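Local coordinates for peroxisomal fatty acid beta-oxidation multifunctional protein MFP2 (PDB 2WTB) that carries out hydration, dehydrogenation and related steps of peroxisomal fatty acid beta-oxidation, including enoyl-CoA hydratase activity on long chains and 3-hydroxyacyl-CoA dehydrogenase activity, at residues H449-S452 with P458-E461; L97-R102 with S213-T218; A705-G708 with L713-A716; M11-D16 with L47-V52; V308-K313 with P418-L423. All coordinates share one frame; numbering follows the deposited sequence.

Interaction 1. Residues H449-S452 with P458-E461; sequences HFFS and PLLE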
# COMPACT_ATOMS: atom_id res chain seq x y z
N HIS A 449 6.57 7.60 -15.19
CA HIS A 449 5.52 6.75 -15.74
C HIS A 449 4.38 6.56 -14.76
O HIS A 449 4.55 5.99 -13.68
CB HIS A 449 6.09 5.40 -16.15
CG HIS A 449 5.15 4.57 -16.97
ND1 HIS A 449 4.60 3.39 -16.50
CD2 HIS A 449 4.65 4.75 -18.21
CE1 HIS A 449 3.81 2.88 -17.42
NE2 HIS A 449 3.82 3.69 -18.47
N PHE A 450 3.20 7.04 -15.13
CA PHE A 450 2.01 6.92 -14.30
C PHE A 450 1.05 5.88 -14.88
O PHE A 450 1.13 5.53 -16.06
CB PHE A 450 1.28 8.26 -14.18
CG PHE A 450 2.02 9.29 -13.39
CD1 PHE A 450 3.05 10.02 -13.97
CD2 PHE A 450 1.68 9.55 -12.08
CE1 PHE A 450 3.73 10.98 -13.25
CE2 PHE A 450 2.36 10.52 -11.35
CZ PHE A 450 3.39 11.23 -11.94
N PHE A 451 0.14 5.40 -14.04
CA PHE A 451 -0.87 4.46 -14.49
C PHE A 451 -2.25 5.08 -14.31
O PHE A 451 -2.59 5.57 -13.24
CB PHE A 451 -0.76 3.15 -13.71
CG PHE A 451 0.59 2.51 -13.80
CD1 PHE A 451 1.64 2.95 -13.01
CD2 PHE A 451 0.82 1.46 -14.69
CE1 PHE A 451 2.88 2.36 -13.09
CE2 PHE A 451 2.07 0.87 -14.78
CZ PHE A 451 3.10 1.32 -13.98
N SER A 452 -3.04 5.07 -15.38
CA SER A 452 -4.38 5.64 -15.35
C SER A 452 -5.29 4.82 -14.44
O SER A 452 -5.25 3.59 -14.47
CB SER A 452 -4.97 5.71 -16.76
OG SER A 452 -6.25 6.31 -16.75
N PRO A 458 -1.63 4.26 -7.18
CA PRO A 458 -0.64 4.64 -6.17
C PRO A 458 0.79 4.52 -6.67
O PRO A 458 1.70 5.10 -6.07
CB PRO A 458 -0.88 3.61 -5.05
CG PRO A 458 -2.07 2.78 -5.47
CD PRO A 458 -2.15 2.90 -6.95
N LEU A 459 1.00 3.77 -7.75
CA LEU A 459 2.34 3.49 -8.23
C LEU A 459 2.87 4.57 -9.16
O LEU A 459 2.12 5.22 -9.88
CB LEU A 459 2.39 2.14 -8.94
CG LEU A 459 3.79 1.61 -9.26
CD1 LEU A 459 4.48 1.14 -7.99
CD2 LEU A 459 3.72 0.49 -10.28
N LEU A 460 4.19 4.75 -9.13
CA LEU A 460 4.88 5.64 -10.05
C LEU A 460 6.20 5.00 -10.47
O LEU A 460 7.04 4.71 -9.63
CB LEU A 460 5.14 7.00 -9.41
CG LEU A 460 6.14 7.89 -10.16
CD1 LEU A 460 5.67 8.13 -11.59
CD2 LEU A 460 6.35 9.20 -9.42
N GLU A 461 6.36 4.78 -11.77
CA GLU A 461 7.61 4.25 -12.29
C GLU A 461 8.56 5.37 -12.68
O GLU A 461 8.30 6.10 -13.64
CB GLU A 461 7.36 3.34 -13.49
CG GLU A 461 7.18 1.87 -13.15
CD GLU A 461 7.11 1.00 -14.40
OE1 GLU A 461 6.69 1.51 -15.46
OE2 GLU A 461 7.47 -0.19 -14.31
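His449 and Glu461 pair across a buried antiparallel beta hairpin, strands 445-450 and 459-464, in the sheet of the NAD-binding domain. Two backbone bonds frame the pair: His449 N reaches Glu461 O at 2.8 Å, and Glu461 N reaches His449 O at 2.9 Å. The two side chains run side by side, pointing the same way, and His449 ND1 comes to 3.0 Å from Glu461 OE1, with ring and carboxylate planes 47° apart. The imidazole has CG anti to the backbone N (chi1 -169°), and its NE2 is hydrogen-bonded with Ser428 OG. The placing of the two residues on the hairpin is consistent with the His-Glu pair known from 3-hydroxyacyl-CoA dehydrogenases. The other carboxylate oxygen, Glu461 OE2, accepts the backbone N-H groups of Ala497 and Val498 at the start of helix 498-514, so the carboxylate is held in place by two main-chain donors. Alongside, Phe451 CE1 packs on Leu459 CD2 at 3.5 Å. On the other face of the sheet Leu460 CD1 sits squarely over the Phe450 ring, 3.8 Å from its centroid, a CH-pi contact; Phe450 reaches on to Met323 and Ile327 of helix 322-332.

Interaction 2. Residues L97-R102 with S213-T218; sequences LLEAAR and SSVSKT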
# COMPACT_ATOMS: atom_id res chain seq x y z
N LEU A 97 -0.85 -5.60 36.68
CA LEU A 97 0.03 -4.62 37.30
C LEU A 97 -0.51 -3.21 37.17
O LEU A 97 -0.61 -2.48 38.16
CB LEU A 97 1.43 -4.70 36.68
CG LEU A 97 2.47 -3.70 37.20
CD1 LEU A 97 2.68 -3.86 38.70
CD2 LEU A 97 3.79 -3.87 36.46
N LEU A 98 -0.86 -2.82 35.95
CA LEU A 98 -1.25 -1.44 35.67
C LEU A 98 -2.72 -1.16 35.95
O LEU A 98 -3.05 -0.37 36.83
CB LEU A 98 -0.90 -1.08 34.22
CG LEU A 98 -1.01 0.39 33.79
CD1 LEU A 98 -0.11 0.68 32.59
CD2 LEU A 98 -2.45 0.78 33.49
N GLU A 99 -3.60 -1.81 35.20
CA GLU A 99 -5.03 -1.50 35.27
C GLU A 99 -5.65 -1.87 36.61
O GLU A 99 -6.55 -1.18 37.10
CB GLU A 99 -5.78 -2.19 34.13
CG GLU A 99 -7.23 -1.75 33.99
CD GLU A 99 -7.97 -2.54 32.94
OE1 GLU A 99 -7.90 -3.79 32.97
OE2 GLU A 99 -8.62 -1.92 32.07
N ALA A 100 -5.17 -2.96 37.21
CA ALA A 100 -5.72 -3.45 38.47
C ALA A 100 -4.94 -2.95 39.68
O ALA A 100 -5.02 -3.53 40.77
CB ALA A 100 -5.79 -4.97 38.47
N ALA A 101 -4.18 -1.87 39.50
CA ALA A 101 -3.40 -1.29 40.59
C ALA A 101 -4.28 -0.48 41.53
O ALA A 101 -5.38 -0.05 41.15
CB ALA A 101 -2.28 -0.42 40.03
N ARG A 102 -3.81 -0.28 42.75
CA ARG A 102 -4.53 0.54 43.71
C ARG A 102 -4.14 2.01 43.61
O ARG A 102 -4.32 2.79 44.55
CB ARG A 102 -4.34 0.02 45.14
CG ARG A 102 -5.38 -1.03 45.54
CD ARG A 102 -5.09 -1.64 46.90
NE ARG A 102 -4.00 -2.61 46.84
CZ ARG A 102 -3.67 -3.43 47.84
NH1 ARG A 102 -4.35 -3.40 48.97
NH2 ARG A 102 -2.67 -4.28 47.70
N SER A 213 -12.46 0.64 35.31
CA SER A 213 -11.63 -0.33 34.60
C SER A 213 -12.29 -0.72 33.29
O SER A 213 -13.38 -1.30 33.28
CB SER A 213 -11.39 -1.58 35.46
OG SER A 213 -10.36 -1.36 36.41
N SER A 214 -11.63 -0.41 32.18
CA SER A 214 -12.17 -0.65 30.85
C SER A 214 -12.45 -2.13 30.58
O SER A 214 -13.42 -2.47 29.90
CB SER A 214 -11.22 -0.10 29.79
OG SER A 214 -10.72 1.17 30.16
N VAL A 215 -11.60 -3.00 31.11
CA VAL A 215 -11.65 -4.41 30.77
C VAL A 215 -12.88 -5.11 31.35
O VAL A 215 -13.37 -6.09 30.79
CB VAL A 215 -10.37 -5.16 31.21
CG1 VAL A 215 -10.54 -5.72 32.61
CG2 VAL A 215 -10.05 -6.27 30.23
N SER A 216 -13.38 -4.60 32.47
CA SER A 216 -14.56 -5.18 33.10
C SER A 216 -15.79 -4.28 32.96
O SER A 216 -16.67 -4.26 33.82
CB SER A 216 -14.29 -5.49 34.57
OG SER A 216 -13.62 -4.43 35.22
N LYS A 217 -15.85 -3.53 31.86
CA LYS A 217 -16.95 -2.62 31.58
C LYS A 217 -17.92 -3.26 30.58
O LYS A 217 -17.50 -3.70 29.51
CB LYS A 217 -16.40 -1.30 31.03
CG LYS A 217 -17.44 -0.23 30.74
CD LYS A 217 -16.81 0.93 29.98
CE LYS A 217 -17.76 2.10 29.83
NZ LYS A 217 -18.07 2.72 31.15
N THR A 218 -19.20 -3.29 30.92
CA THR A 218 -20.21 -3.93 30.07
C THR A 218 -21.24 -2.93 29.56
O THR A 218 -22.01 -3.23 28.64
CB THR A 218 -20.91 -5.08 30.82
OG1 THR A 218 -19.94 -6.04 31.23
CG2 THR A 218 -21.94 -5.76 29.92
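Glu99 carries its side of the contact between the last turn of helix 88-99 and the loop before helix 224-241, and its carboxylate meets Ser214 and Val215. The tight part is the end of the side chain. Glu99 OE1 lies 3.3 Å from Val215 CG1, while Glu99 OE2 takes a weak bond from Val215 N at 3.3 Å, bent to 147° at the hydrogen. Ser214 N is also near, 3.4 Å from Glu99 OE2. The reach comes from an extended chain: CG stands opposite the backbone N (chi1 -171°) and the next torsion continues straight. In this crotonase-type hydratase/isomerase domain the carboxylate has a stronger mate in Arg153 of helix 150-158, which forms a salt bridge with OE1, so a buried charge links two helices and a loop. The side chain lies about 10 Å from that of Glu119, the predicted nucleophile. Cutting Glu99 back to an alanine is likely to leave Arg153 without its carboxylate and Val215 N without its weak acceptor, opening a gap between helix and loop. The loose side is at Ser213, partly exposed, where Ser213 OG comes no closer than 3.9 Å, to Glu99 O. That carbonyl is instead bonded by His125 NE2, and Ser214 OG turns to Met122 O.

Interaction 3. Residues A705-G708 with L713-A716; sequences AERG and LLSA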
# COMPACT_ATOMS: atom_id res chain seq x y z
N ALA A 705 16.68 -20.73 -14.72
CA ALA A 705 17.17 -22.09 -14.91
C ALA A 705 18.35 -22.40 -14.00
O ALA A 705 18.35 -23.40 -13.28
CB ALA A 705 17.54 -22.33 -16.37
N GLU A 706 19.36 -21.53 -14.03
CA GLU A 706 20.58 -21.75 -13.26
C GLU A 706 20.29 -21.79 -11.76
O GLU A 706 20.90 -22.56 -11.02
CB GLU A 706 21.60 -20.66 -13.57
CG GLU A 706 23.03 -21.17 -13.74
CD GLU A 706 23.62 -21.72 -12.46
OE1 GLU A 706 23.27 -21.22 -11.37
OE2 GLU A 706 24.45 -22.65 -12.54
N ARG A 707 19.34 -20.97 -11.31
CA ARG A 707 18.98 -20.92 -9.90
C ARG A 707 18.02 -22.04 -9.51
O ARG A 707 18.08 -22.56 -8.40
CB ARG A 707 18.37 -19.57 -9.54
CG ARG A 707 19.38 -18.45 -9.42
CD ARG A 707 18.81 -17.26 -8.67
NE ARG A 707 19.82 -16.25 -8.40
CZ ARG A 707 19.62 -15.18 -7.64
NH1 ARG A 707 18.44 -14.98 -7.08
NH2 ARG A 707 20.60 -14.30 -7.44
N GLY A 708 17.13 -22.40 -10.43
CA GLY A 708 16.14 -23.43 -10.17
C GLY A 708 16.75 -24.79 -9.93
O GLY A 708 16.32 -25.53 -9.04
N LEU A 713 17.18 -19.53 -3.81
CA LEU A 713 16.14 -18.50 -3.86
C LEU A 713 16.33 -17.55 -5.04
O LEU A 713 17.45 -17.18 -5.37
CB LEU A 713 16.09 -17.71 -2.55
CG LEU A 713 15.94 -18.52 -1.26
CD1 LEU A 713 17.29 -19.04 -0.79
CD2 LEU A 713 15.28 -17.68 -0.18
N LEU A 714 15.22 -17.16 -5.66
CA LEU A 714 15.26 -16.29 -6.83
C LEU A 714 15.38 -14.82 -6.43
O LEU A 714 15.92 -14.01 -7.19
CB LEU A 714 14.01 -16.49 -7.69
CG LEU A 714 13.79 -17.88 -8.29
CD1 LEU A 714 12.49 -17.92 -9.08
CD2 LEU A 714 14.96 -18.28 -9.17
N SER A 715 14.87 -14.49 -5.26
CA SER A 715 14.86 -13.10 -4.80
C SER A 715 16.23 -12.68 -4.28
O SER A 715 16.46 -11.50 -4.02
CB SER A 715 13.79 -12.91 -3.71
OG SER A 715 12.49 -13.07 -4.24
N ALA A 716 17.12 -13.65 -4.13
CA ALA A 716 18.48 -13.37 -3.69
C ALA A 716 19.16 -12.39 -4.63
O ALA A 716 18.97 -12.47 -5.85
CB ALA A 716 19.28 -14.66 -3.59
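The backbone leaves helix 702-710 and doubles back as an irregular loop, bringing the CA atoms of Arg707 and Leu714 to 6.7 Å. Arg707 reaches past Leu714 with a chain extended from CG to NE, its CG opposite the carbonyl carbon (chi1 -76°), and delivers the guanidinium end-on to Ala716. Both terminal nitrogens bond the same oxygen: Arg707 NH1 to Ala716 O at 2.8 Å and Arg707 NH2 to Ala716 O at 2.9 Å, bent to 147° and 143°. The oxygen lies almost in the guanidinium plane, yet both donors approach from one face of its carbonyl plane, NH2 from well above it. Leu713 O lies 3.0 Å from Arg707 NH1, so the cation sits among loop carbonyls. Lower on the chain, Leu714 CD2 packs on Arg707 CB at 3.7 Å. A leucine in place of the arginine is likely to leave Ala716 O without both donors and the loop without this tie to the helix. Asp676 of helix 671-678 accepts the N-H groups of Leu714 and Ser715. Such an end-on arginine grip on one main-chain carbonyl joins helix 702-710 to the chain that follows it, in the helical C-terminal part, ahead of the inferred peroxisomal targeting signal.

Interaction 4. Residues M11-D16 with L47-V52; sequences MEVGGD and LSRNDV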
# COMPACT_ATOMS: atom_id res chain seq x y z
N MET A 11 10.54 8.53 34.34
CA MET A 11 9.49 8.83 35.30
C MET A 11 9.90 9.94 36.25
O MET A 11 11.01 9.92 36.80
CB MET A 11 9.09 7.58 36.09
CG MET A 11 8.22 7.85 37.31
SD MET A 11 7.91 6.38 38.31
CE MET A 11 6.45 5.73 37.52
N GLU A 12 9.01 10.91 36.45
CA GLU A 12 9.27 12.01 37.37
C GLU A 12 8.07 12.26 38.27
O GLU A 12 6.93 12.35 37.80
CB GLU A 12 9.62 13.28 36.59
CG GLU A 12 10.85 13.14 35.71
CD GLU A 12 11.19 14.40 34.95
OE1 GLU A 12 10.38 15.35 35.00
OE2 GLU A 12 12.25 14.44 34.29
N VAL A 13 8.32 12.35 39.57
CA VAL A 13 7.24 12.55 40.54
C VAL A 13 7.10 14.02 40.91
O VAL A 13 8.00 14.61 41.52
CB VAL A 13 7.48 11.74 41.82
CG1 VAL A 13 6.33 11.94 42.79
CG2 VAL A 13 7.67 10.26 41.49
N GLY A 14 5.96 14.60 40.56
CA GLY A 14 5.69 15.99 40.86
C GLY A 14 5.50 16.22 42.35
O GLY A 14 5.51 15.28 43.14
N GLY A 15 5.31 17.48 42.73
CA GLY A 15 5.08 17.84 44.12
C GLY A 15 3.66 17.55 44.56
O GLY A 15 3.33 17.67 45.73
N ASP A 16 2.82 17.16 43.61
CA ASP A 16 1.45 16.77 43.91
C ASP A 16 1.35 15.27 44.10
O ASP A 16 0.29 14.73 44.40
CB ASP A 16 0.49 17.24 42.81
CG ASP A 16 0.89 16.73 41.44
OD1 ASP A 16 1.84 15.93 41.35
OD2 ASP A 16 0.24 17.14 40.45
N LEU A 47 4.04 2.20 42.77
CA LEU A 47 3.05 1.57 43.64
C LEU A 47 3.65 1.19 44.99
O LEU A 47 2.97 0.63 45.85
CB LEU A 47 2.44 0.35 42.95
CG LEU A 47 1.79 0.63 41.59
CD1 LEU A 47 1.48 -0.66 40.84
CD2 LEU A 47 0.53 1.47 41.75
N SER A 48 4.93 1.49 45.17
CA SER A 48 5.62 1.22 46.43
C SER A 48 6.02 2.51 47.13
O SER A 48 6.23 2.52 48.35
CB SER A 48 6.85 0.35 46.19
OG SER A 48 6.50 -0.88 45.59
N ARG A 49 6.12 3.59 46.37
CA ARG A 49 6.50 4.88 46.92
C ARG A 49 5.32 5.57 47.59
O ARG A 49 4.27 5.76 46.99
CB ARG A 49 7.09 5.78 45.83
CG ARG A 49 8.47 5.35 45.36
CD ARG A 49 9.03 6.28 44.30
NE ARG A 49 9.02 7.67 44.73
CZ ARG A 49 9.64 8.65 44.08
NH1 ARG A 49 10.33 8.39 42.98
NH2 ARG A 49 9.58 9.89 44.54
N ASN A 50 5.51 5.96 48.85
CA ASN A 50 4.47 6.62 49.62
C ASN A 50 4.15 8.01 49.08
O ASN A 50 3.03 8.50 49.22
CB ASN A 50 4.87 6.72 51.09
CG ASN A 50 4.98 5.36 51.75
OD1 ASN A 50 4.21 4.44 51.43
ND2 ASN A 50 5.93 5.22 52.66
N ASP A 51 5.14 8.64 48.45
CA ASP A 51 4.98 9.98 47.91
C ASP A 51 4.23 9.99 46.58
O ASP A 51 3.89 11.05 46.06
CB ASP A 51 6.34 10.67 47.76
CG ASP A 51 7.34 9.82 47.01
OD1 ASP A 51 6.95 8.76 46.47
OD2 ASP A 51 8.53 10.21 46.96
N VAL A 52 3.97 8.81 46.04
CA VAL A 52 3.22 8.68 44.79
C VAL A 52 1.75 8.38 45.07
O VAL A 52 1.43 7.49 45.86
CB VAL A 52 3.82 7.59 43.89
CG1 VAL A 52 2.98 7.42 42.64
CG2 VAL A 52 5.25 7.92 43.54
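Val13, at the end of edge strand 8-13, gives up most surface here, and it spends that surface on Arg49 and Val52 of the loop between helix 33-46 and strand 54-59. The Val13 CG2 methyl sits over one face of the Arg49 guanidinium, 3.3 Å above the plane and displaced toward the rim, 3.6 Å from Arg49 NH1. Val13 CG2 also meets Val52 CG2 at 3.9 Å. With Val13 CG1 opposite the backbone N (chi1 -178°), CG2 is left to serve both partners while CG1 faces Asp51 O. Arg49 approaches from the opposite direction, and a kink at its third torsion (54°) folds the guanidinium back over its own loop. There Asp51 holds it side-on: Arg49 NE donates to Asp51 OD1 at 2.9 Å and Arg49 NH2 to Asp51 OD2 at 2.7 Å, the second bond being nearly straight and in the guanidinium plane. The type I turn from Arg49 to Val52, closed by Val52 N to Arg49 O at 3.2 Å, brings both residues of the salt bridge together. Glu45 of helix 33-46 takes Arg49 NH1, and Val52 continues inward onto Ala46 and Ala19. The ion pairs fix the flat cation, and its face then serves as a platform for an aliphatic methyl, so between these segments the contact is one of apolar packing, with no hydrogen bond.

Interaction 5. Residues V308-K313 with P418-L423; sequences VPRKIK and PQHCIL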
# COMPACT_ATOMS: atom_id res chain seq x y z
N VAL A 308 20.47 15.65 -1.93
CA VAL A 308 19.26 16.09 -1.26
C VAL A 308 18.28 16.60 -2.31
O VAL A 308 18.68 17.25 -3.27
CB VAL A 308 19.56 17.21 -0.24
CG1 VAL A 308 18.29 17.93 0.18
CG2 VAL A 308 20.29 16.65 0.97
N PRO A 309 16.99 16.27 -2.14
CA PRO A 309 15.99 16.68 -3.12
C PRO A 309 15.92 18.19 -3.27
O PRO A 309 15.95 18.91 -2.27
CB PRO A 309 14.68 16.16 -2.52
CG PRO A 309 15.08 15.09 -1.57
CD PRO A 309 16.40 15.51 -1.02
N ARG A 310 15.85 18.67 -4.51
CA ARG A 310 15.63 20.09 -4.77
C ARG A 310 14.16 20.43 -4.57
O ARG A 310 13.28 19.57 -4.66
CB ARG A 310 16.05 20.44 -6.20
CG ARG A 310 17.55 20.51 -6.41
CD ARG A 310 17.90 20.89 -7.84
NE ARG A 310 17.70 19.78 -8.77
CZ ARG A 310 17.88 19.86 -10.09
NH1 ARG A 310 18.26 21.01 -10.64
NH2 ARG A 310 17.68 18.80 -10.86
N LYS A 311 13.88 21.70 -4.28
CA LYS A 311 12.51 22.15 -4.13
C LYS A 311 11.92 22.51 -5.49
O LYS A 311 12.37 23.45 -6.15
CB LYS A 311 12.43 23.34 -3.18
CG LYS A 311 11.01 23.76 -2.83
CD LYS A 311 10.25 22.64 -2.13
CE LYS A 311 8.81 23.02 -1.86
NZ LYS A 311 8.04 23.26 -3.12
N ILE A 312 10.92 21.74 -5.92
CA ILE A 312 10.22 22.01 -7.17
C ILE A 312 9.02 22.92 -6.91
O ILE A 312 8.07 22.54 -6.23
CB ILE A 312 9.76 20.70 -7.85
CG1 ILE A 312 10.98 19.91 -8.33
CG2 ILE A 312 8.82 20.99 -9.01
CD1 ILE A 312 10.63 18.62 -9.03
N LYS A 313 9.08 24.14 -7.44
CA LYS A 313 8.09 25.16 -7.13
C LYS A 313 7.06 25.36 -8.24
O LYS A 313 6.03 26.00 -8.03
CB LYS A 313 8.77 26.48 -6.79
CG LYS A 313 9.64 26.43 -5.54
CD LYS A 313 10.11 27.82 -5.14
CE LYS A 313 10.80 27.81 -3.78
NZ LYS A 313 12.11 27.10 -3.82
N PRO A 418 14.48 26.50 -18.19
CA PRO A 418 15.70 26.78 -17.43
C PRO A 418 16.66 25.60 -17.51
O PRO A 418 16.23 24.47 -17.75
CB PRO A 418 15.19 26.95 -16.00
CG PRO A 418 13.75 27.30 -16.14
CD PRO A 418 13.27 26.55 -17.35
N GLN A 419 17.95 25.85 -17.30
CA GLN A 419 18.98 24.83 -17.47
C GLN A 419 18.89 23.72 -16.43
O GLN A 419 19.45 22.63 -16.62
CB GLN A 419 20.37 25.47 -17.43
CG GLN A 419 20.50 26.72 -18.28
CD GLN A 419 20.03 26.52 -19.71
OE1 GLN A 419 19.90 25.39 -20.18
NE2 GLN A 419 19.76 27.62 -20.40
N HIS A 420 18.20 23.99 -15.33
CA HIS A 420 18.09 23.04 -14.23
C HIS A 420 16.80 22.22 -14.32
O HIS A 420 16.64 21.22 -13.63
CB HIS A 420 18.11 23.78 -12.90
CG HIS A 420 16.90 24.63 -12.66
ND1 HIS A 420 16.77 25.90 -13.18
CD2 HIS A 420 15.76 24.39 -11.97
CE1 HIS A 420 15.61 26.41 -12.81
NE2 HIS A 420 14.98 25.51 -12.08
N CYS A 421 15.89 22.67 -15.18
CA CYS A 421 14.56 22.07 -15.28
C CYS A 421 14.61 20.59 -15.68
O CYS A 421 15.33 20.21 -16.60
CB CYS A 421 13.71 22.85 -16.28
SG CYS A 421 12.01 22.29 -16.38
N ILE A 422 13.84 19.77 -14.97
CA ILE A 422 13.78 18.34 -15.26
C ILE A 422 12.94 18.05 -16.49
O ILE A 422 11.81 18.54 -16.61
CB ILE A 422 13.24 17.55 -14.05
CG1 ILE A 422 14.21 17.64 -12.88
CG2 ILE A 422 12.99 16.10 -14.44
CD1 ILE A 422 13.69 17.03 -11.60
N LEU A 423 13.49 17.27 -17.42
CA LEU A 423 12.80 16.94 -18.66
C LEU A 423 12.21 15.54 -18.61
O LEU A 423 12.73 14.60 -19.22
CB LEU A 423 13.75 17.09 -19.85
CG LEU A 423 13.94 18.50 -20.43
CD1 LEU A 423 13.82 19.57 -19.36
CD2 LEU A 423 15.28 18.61 -21.16
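The Arg310 guanidinium and the His420 ring meet at a slant, their planes 66° apart. His420 O and Ile422 CG1 both approach the guanidinium obliquely, and Arg310 NH1 stands likewise to the imidazole. What touches is the end of the arginine against the base of the histidine, with Arg310 NH1 at 3.6 Å from His420 CB. The polar link is slight, a weak bond from Arg310 NH1 to His420 O at 3.4 Å, bent to 131°. A turn at the third torsion of Arg310 (-75°) swings the group across the loop, and its other terminal nitrogen, Arg310 NH2, comes within 4.2 Å of Ile422 CG1. The stronger partners lie outside: Arg310 NE forms a salt bridge with Asp475 of helix 470-482, while His420 NE2 is hydrogen-bonded with Asp393 OD1, so each polar group is steered by its own acid and the charge of the arginine is probably balanced mainly by Asp475. Beneath these exposed residues is a buried apolar layer, where Ile312 CD1 lies 4.3 Å from Ile422 CD1, a loose apolar contact. Both isoleucines also press on Met394 of strand 394-397, and helix 470-482 adds Val479 and Val472 to the same layer. On the loop side, the type I turn from Pro418 to Cys421 presents the His420 carbonyl. The segments lead into strands 315-318 and 422-425, which flank strand 394-397, so the contact lies at the N-terminal ends of parallel strands in a Rossmann-type NAD-binding domain.

In the fold
From the N terminus the five contacts come in series; none nests in or crosses another. Interaction 4 closes first, joining the opening strand to the loop after helix 33-46, and interaction 2 then spans over a hundred residues of the hydratase/isomerase part. These two touch, Ala101 CB meeting Leu47 CD2 at 3.8 Å. Interaction 5 closes the next long loop, from the lead-in to the NAD-binding domain to its strand 422-425. Interaction 1 closes a short hairpin on neighbouring strand 445-450 of the same sheet, their centres about 20 Å apart. Interaction 3 closes a short local loop near the C terminus, about 29 Å between centres from interaction 1.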